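Local structure of protein yahD a copper inducible hydrolase (Lactococcus lactis subsp. lactis, 3OG9) at residues H151-Y156 against L199-W204; L19-S24 against H43-I48. The protein belongs to the alpha/beta hydrolases, is induced by copper, binds D-malate in the crystal and probably acts as a hydrolase. All coordinates share one frame; numbering follows the deposited sequence.

Contact 1: residues H151-Y156 against L199-W204. Unlike the reference sequence in segment 199-204: Lys202 (reference Asn).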
# COMPACT_ATOMS: atom_id res chain seq x y z
N HIS A 151 -0.05 -10.18 9.12
CA HIS A 151 -1.37 -9.62 9.34
C HIS A 151 -1.56 -8.45 8.39
O HIS A 151 -0.66 -7.63 8.20
CB HIS A 151 -1.51 -9.16 10.79
CG HIS A 151 -1.80 -10.28 11.74
ND1 HIS A 151 -3.08 -10.66 12.06
CD2 HIS A 151 -0.97 -11.11 12.42
CE1 HIS A 151 -3.04 -11.68 12.90
NE2 HIS A 151 -1.77 -11.99 13.12
N VAL A 152 -2.72 -8.41 7.75
CA VAL A 152 -2.95 -7.43 6.69
C VAL A 152 -4.38 -6.92 6.85
O VAL A 152 -5.30 -7.73 7.06
CB VAL A 152 -2.77 -8.08 5.27
CG1 VAL A 152 -3.30 -7.14 4.16
CG2 VAL A 152 -1.27 -8.38 5.01
N PHE A 153 -4.56 -5.61 6.77
CA PHE A 153 -5.90 -4.96 6.83
C PHE A 153 -6.26 -4.45 5.43
O PHE A 153 -5.41 -3.81 4.79
CB PHE A 153 -5.81 -3.74 7.79
CG PHE A 153 -7.12 -2.94 7.90
CD1 PHE A 153 -8.00 -3.17 8.94
CD2 PHE A 153 -7.41 -1.93 6.99
CE1 PHE A 153 -9.20 -2.42 9.06
CE2 PHE A 153 -8.61 -1.16 7.08
CZ PHE A 153 -9.50 -1.43 8.10
N LEU A 154 -7.48 -4.76 4.95
CA LEU A 154 -7.94 -4.33 3.65
C LEU A 154 -9.30 -3.70 3.78
O LEU A 154 -10.18 -4.26 4.46
CB LEU A 154 -8.10 -5.51 2.67
CG LEU A 154 -6.89 -6.40 2.43
CD1 LEU A 154 -7.29 -7.64 1.60
CD2 LEU A 154 -5.76 -5.65 1.72
N SER A 155 -9.51 -2.59 3.09
CA SER A 155 -10.90 -2.08 2.98
C SER A 155 -11.42 -2.30 1.57
O SER A 155 -10.64 -2.36 0.63
CB SER A 155 -10.97 -0.61 3.32
OG SER A 155 -10.33 0.18 2.33
N TYR A 156 -12.76 -2.37 1.45
CA TYR A 156 -13.41 -2.52 0.18
C TYR A 156 -14.77 -1.82 0.29
O TYR A 156 -15.37 -1.83 1.37
CB TYR A 156 -13.56 -4.04 -0.07
CG TYR A 156 -14.47 -4.40 -1.19
CD1 TYR A 156 -14.06 -4.23 -2.53
CD2 TYR A 156 -15.76 -4.89 -0.93
CE1 TYR A 156 -14.92 -4.55 -3.58
CE2 TYR A 156 -16.61 -5.23 -1.98
CZ TYR A 156 -16.19 -5.06 -3.30
OH TYR A 156 -17.05 -5.38 -4.34
N LEU A 199 -10.39 4.80 11.31
CA LEU A 199 -10.56 4.37 12.71
C LEU A 199 -10.53 2.84 12.87
O LEU A 199 -10.01 2.32 13.87
CB LEU A 199 -11.81 4.98 13.35
CG LEU A 199 -11.75 6.51 13.47
CD1 LEU A 199 -13.00 7.04 14.20
CD2 LEU A 199 -10.49 6.95 14.22
N ALA A 200 -11.11 2.12 11.91
CA ALA A 200 -11.10 0.66 11.92
C ALA A 200 -9.66 0.14 11.86
O ALA A 200 -9.27 -0.82 12.56
CB ALA A 200 -11.93 0.12 10.78
N ALA A 201 -8.84 0.79 11.03
CA ALA A 201 -7.42 0.40 10.89
C ALA A 201 -6.62 0.72 12.16
O ALA A 201 -5.81 -0.11 12.63
CB ALA A 201 -6.81 1.11 9.68
N LYS A 202 -6.88 1.90 12.74
CA LYS A 202 -6.34 2.28 14.05
C LYS A 202 -6.65 1.22 15.13
O LYS A 202 -5.77 0.77 15.88
CB LYS A 202 -6.95 3.64 14.47
CG LYS A 202 -6.42 4.22 15.80
CD LYS A 202 -7.09 5.57 16.12
CE LYS A 202 -6.60 6.14 17.48
NZ LYS A 202 -5.14 6.49 17.49
N LYS A 203 -7.90 0.82 15.18
CA LYS A 203 -8.31 -0.21 16.15
C LYS A 203 -7.63 -1.54 15.87
O LYS A 203 -7.10 -2.21 16.77
CB LYS A 203 -9.82 -0.34 16.15
CG LYS A 203 -10.39 -1.40 17.10
CD LYS A 203 -11.91 -1.19 17.18
CE LYS A 203 -12.68 -2.48 17.37
NZ LYS A 203 -12.02 -3.35 18.38
N TRP A 204 -7.63 -1.94 14.61
CA TRP A 204 -6.97 -3.18 14.19
C TRP A 204 -5.48 -3.17 14.56
O TRP A 204 -4.98 -4.16 15.12
CB TRP A 204 -7.11 -3.36 12.69
CG TRP A 204 -6.39 -4.55 12.12
CD1 TRP A 204 -6.82 -5.85 12.11
CD2 TRP A 204 -5.12 -4.54 11.44
NE1 TRP A 204 -5.91 -6.65 11.45
CE2 TRP A 204 -4.86 -5.88 11.03
CE3 TRP A 204 -4.19 -3.54 11.14
CZ2 TRP A 204 -3.70 -6.23 10.35
CZ3 TRP A 204 -3.02 -3.91 10.42
CH2 TRP A 204 -2.81 -5.23 10.02
O HOH W 1 -5.26 -9.59 10.67
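Phe153 of strand 151-156 and Trp204 of helix 195-208 slide past each other in opposite directions where the C-terminal helix of this alpha/beta-hydrolase fold lies on one face of the central sheet. Helix and strand run nearly antiparallel (166°), with segment axes 9.7 Å apart, and no hydrogen bond joins them directly. The tight part is built round Phe153, whose CG stands anti to the backbone N (chi1 178°). The far part of its ring, CE1 and CZ, meets the backbone of Ala200 and Ala201, and Ala201 CB lies over one face, 4.0 Å from the ring centroid and close to the normal. Ala200 CB touches the far end of the ring, 3.9 Å from Phe153 CZ. Phe153 CB in turn sits over the indole, 3.7 Å from the centroid of the Trp204 six-membered ring, a second CH-pi contact. The Phe153 ring and the five-membered ring of Trp204 are inclined at 53°. Tyr185 and Ile131, on the neighbouring strands 181-186 and 129-133, also pack against Phe153. The six-membered ring of Trp204 abuts the strand backbone: Phe153 N lies over a face, whereas Val152 N meets the edge, 3.5 Å from Trp204 CZ2. Toward His151 the contact is looser and wetter. His151 CB still touches Trp204 CZ2, but the imidazole of this partly exposed residue turns from the helix. One water bridges the two rings: it lies at the edge of both, in their planes, accepting from Trp204 NE1 at 3.1 Å and pairing with His151 ND1 at 2.8 Å.

Contact 2: residues L19-S24 against H43-I48; sequences LLLLHS and HPILSI
Leu19 and His43 cross at about a right angle where strand 19-22 begins and the chain enters strand 45-48, its parallel neighbour, Leu19 CG lying 3.8 Å from His43 CB. The imidazole of His43 turns off, its ND1 hydrogen-bonded to Ala17 O. On the face of the sheet that carries Leu19, Ile45 meets it obliquely, CG1 against CD1, and Leu21 crosses Ile45 so that its CD1 comes 3.6 Å from Ile45 CG2. CG of Leu21 stands beside the backbone N, anti to the carbonyl carbon (chi1 -46°), within touching distance of Ile45 CG2. Ala36 of helix 33-39 touches all three side chains. Leu20 and Leu46 point to the other face, which helix 76-97 covers; Ile48 also touches that helix, and its CD1 lies 3.9 Å from Leu20 CD1. Between the faces, Leu46 is gripped through both backbone polar atoms: its N donates to Leu19 O (2.8 Å, nearly straight), and its O accepts from Leu21 N (2.8 Å). The Ile48 N to Leu21 O bond is weak at 3.5 Å, and a water donates to both Leu21 O and Ser47 OG at this end. Ser47 OG is also bonded to Glu29 O. Beyond the strand, His23 ND1 donates to Ser24 O at 2.8 Å, while Tyr60 stacks on the ring close to the malate-binding Arg59 and Asn111. Strand 19-22, helix 33-39 and strand 45-48 thus form a beta-alpha-beta crossover of the alpha/beta-hydrolase sheet.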
# COMPACT_ATOMS: atom_id res chain seq x y z
N LEU A 19 6.42 3.48 9.60
CA LEU A 19 5.31 3.42 8.64
C LEU A 19 5.83 3.85 7.29
O LEU A 19 6.52 4.87 7.19
CB LEU A 19 4.19 4.38 9.07
CG LEU A 19 3.80 4.33 10.55
CD1 LEU A 19 2.79 5.41 10.81
CD2 LEU A 19 3.28 2.93 10.97
N LEU A 20 5.52 3.08 6.23
CA LEU A 20 5.80 3.54 4.85
C LEU A 20 4.48 3.98 4.21
O LEU A 20 3.58 3.16 4.08
CB LEU A 20 6.40 2.40 3.99
CG LEU A 20 6.65 2.76 2.51
CD1 LEU A 20 7.78 3.78 2.41
CD2 LEU A 20 6.95 1.52 1.59
N LEU A 21 4.35 5.24 3.83
CA LEU A 21 3.09 5.73 3.27
C LEU A 21 3.16 5.83 1.76
O LEU A 21 4.15 6.33 1.22
CB LEU A 21 2.74 7.13 3.84
CG LEU A 21 2.87 7.31 5.33
CD1 LEU A 21 2.34 8.70 5.69
CD2 LEU A 21 2.19 6.17 6.17
N LEU A 22 2.10 5.36 1.11
CA LEU A 22 2.03 5.37 -0.34
C LEU A 22 0.70 5.98 -0.73
O LEU A 22 -0.35 5.52 -0.30
CB LEU A 22 2.22 3.95 -0.89
CG LEU A 22 3.54 3.28 -0.47
CD1 LEU A 22 3.51 1.82 -0.79
CD2 LEU A 22 4.73 3.97 -1.19
N HIS A 23 0.78 7.03 -1.53
CA HIS A 23 -0.39 7.87 -1.91
C HIS A 23 -1.25 7.30 -3.05
O HIS A 23 -0.83 6.36 -3.74
CB HIS A 23 0.10 9.30 -2.29
CG HIS A 23 1.03 9.34 -3.47
ND1 HIS A 23 0.59 9.17 -4.77
CD2 HIS A 23 2.37 9.51 -3.55
CE1 HIS A 23 1.62 9.25 -5.59
NE2 HIS A 23 2.71 9.47 -4.88
N SER A 24 -2.45 7.85 -3.23
CA SER A 24 -3.32 7.46 -4.33
C SER A 24 -2.92 8.20 -5.60
O SER A 24 -2.05 9.06 -5.57
CB SER A 24 -4.79 7.83 -4.02
OG SER A 24 -4.87 9.24 -3.85
N HIS A 43 4.61 6.78 15.72
CA HIS A 43 5.49 5.93 14.90
C HIS A 43 6.24 6.80 13.89
O HIS A 43 5.66 7.72 13.33
CB HIS A 43 4.70 4.83 14.17
CG HIS A 43 4.19 3.75 15.07
ND1 HIS A 43 4.58 2.43 14.95
CD2 HIS A 43 3.29 3.77 16.09
CE1 HIS A 43 3.96 1.69 15.86
NE2 HIS A 43 3.15 2.48 16.55
N PRO A 44 7.53 6.50 13.64
CA PRO A 44 8.26 7.22 12.60
C PRO A 44 7.52 7.06 11.26
O PRO A 44 6.87 6.03 11.02
CB PRO A 44 9.59 6.46 12.51
CG PRO A 44 9.75 5.82 13.89
CD PRO A 44 8.34 5.47 14.32
N ILE A 45 7.66 8.04 10.39
CA ILE A 45 6.93 8.01 9.12
C ILE A 45 7.90 8.22 7.99
O ILE A 45 8.69 9.15 8.04
CB ILE A 45 5.83 9.09 9.06
CG1 ILE A 45 4.62 8.66 9.90
CG2 ILE A 45 5.39 9.39 7.56
CD1 ILE A 45 3.64 9.81 10.20
N LEU A 46 7.86 7.31 7.00
CA LEU A 46 8.55 7.49 5.75
C LEU A 46 7.51 7.50 4.63
O LEU A 46 6.75 6.56 4.48
CB LEU A 46 9.53 6.33 5.51
CG LEU A 46 10.44 6.55 4.27
CD1 LEU A 46 11.30 7.81 4.42
CD2 LEU A 46 11.31 5.31 4.11
N SER A 47 7.47 8.57 3.84
CA SER A 47 6.44 8.70 2.79
C SER A 47 7.12 9.06 1.49
O SER A 47 7.75 10.10 1.41
CB SER A 47 5.44 9.80 3.18
OG SER A 47 4.37 9.87 2.24
N ILE A 48 7.00 8.21 0.47
CA ILE A 48 7.75 8.38 -0.79
C ILE A 48 6.78 8.61 -1.98
O ILE A 48 5.85 7.81 -2.18
CB ILE A 48 8.63 7.12 -1.08
CG1 ILE A 48 9.69 6.89 0.02
CG2 ILE A 48 9.32 7.21 -2.48
CD1 ILE A 48 10.31 5.48 -0.01
O HOH W 2 3.32 8.83 -0.08

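Overall arrangement
Every touching residue of contact 2 is buried; contact 1 is also mainly buried but lies farther out and has a partly exposed margin. They share the mixed sheet but no strand or helix. Contact 2 pairs adjacent strands within the sheet, so main-chain hydrogen bonds run between mainly aliphatic layers on both faces. Contact 1 lays a helix on one face of a strand farther across, beyond strands 105-109 and 129-133, and relies on aromatic and methyl packing with a water link at its margin. The centres of contact 1 and contact 2 are about 16 Å apart. The 19-24 segment leads toward the malate pocket, whereas contact 1 joins the C-terminal helix to the sheet.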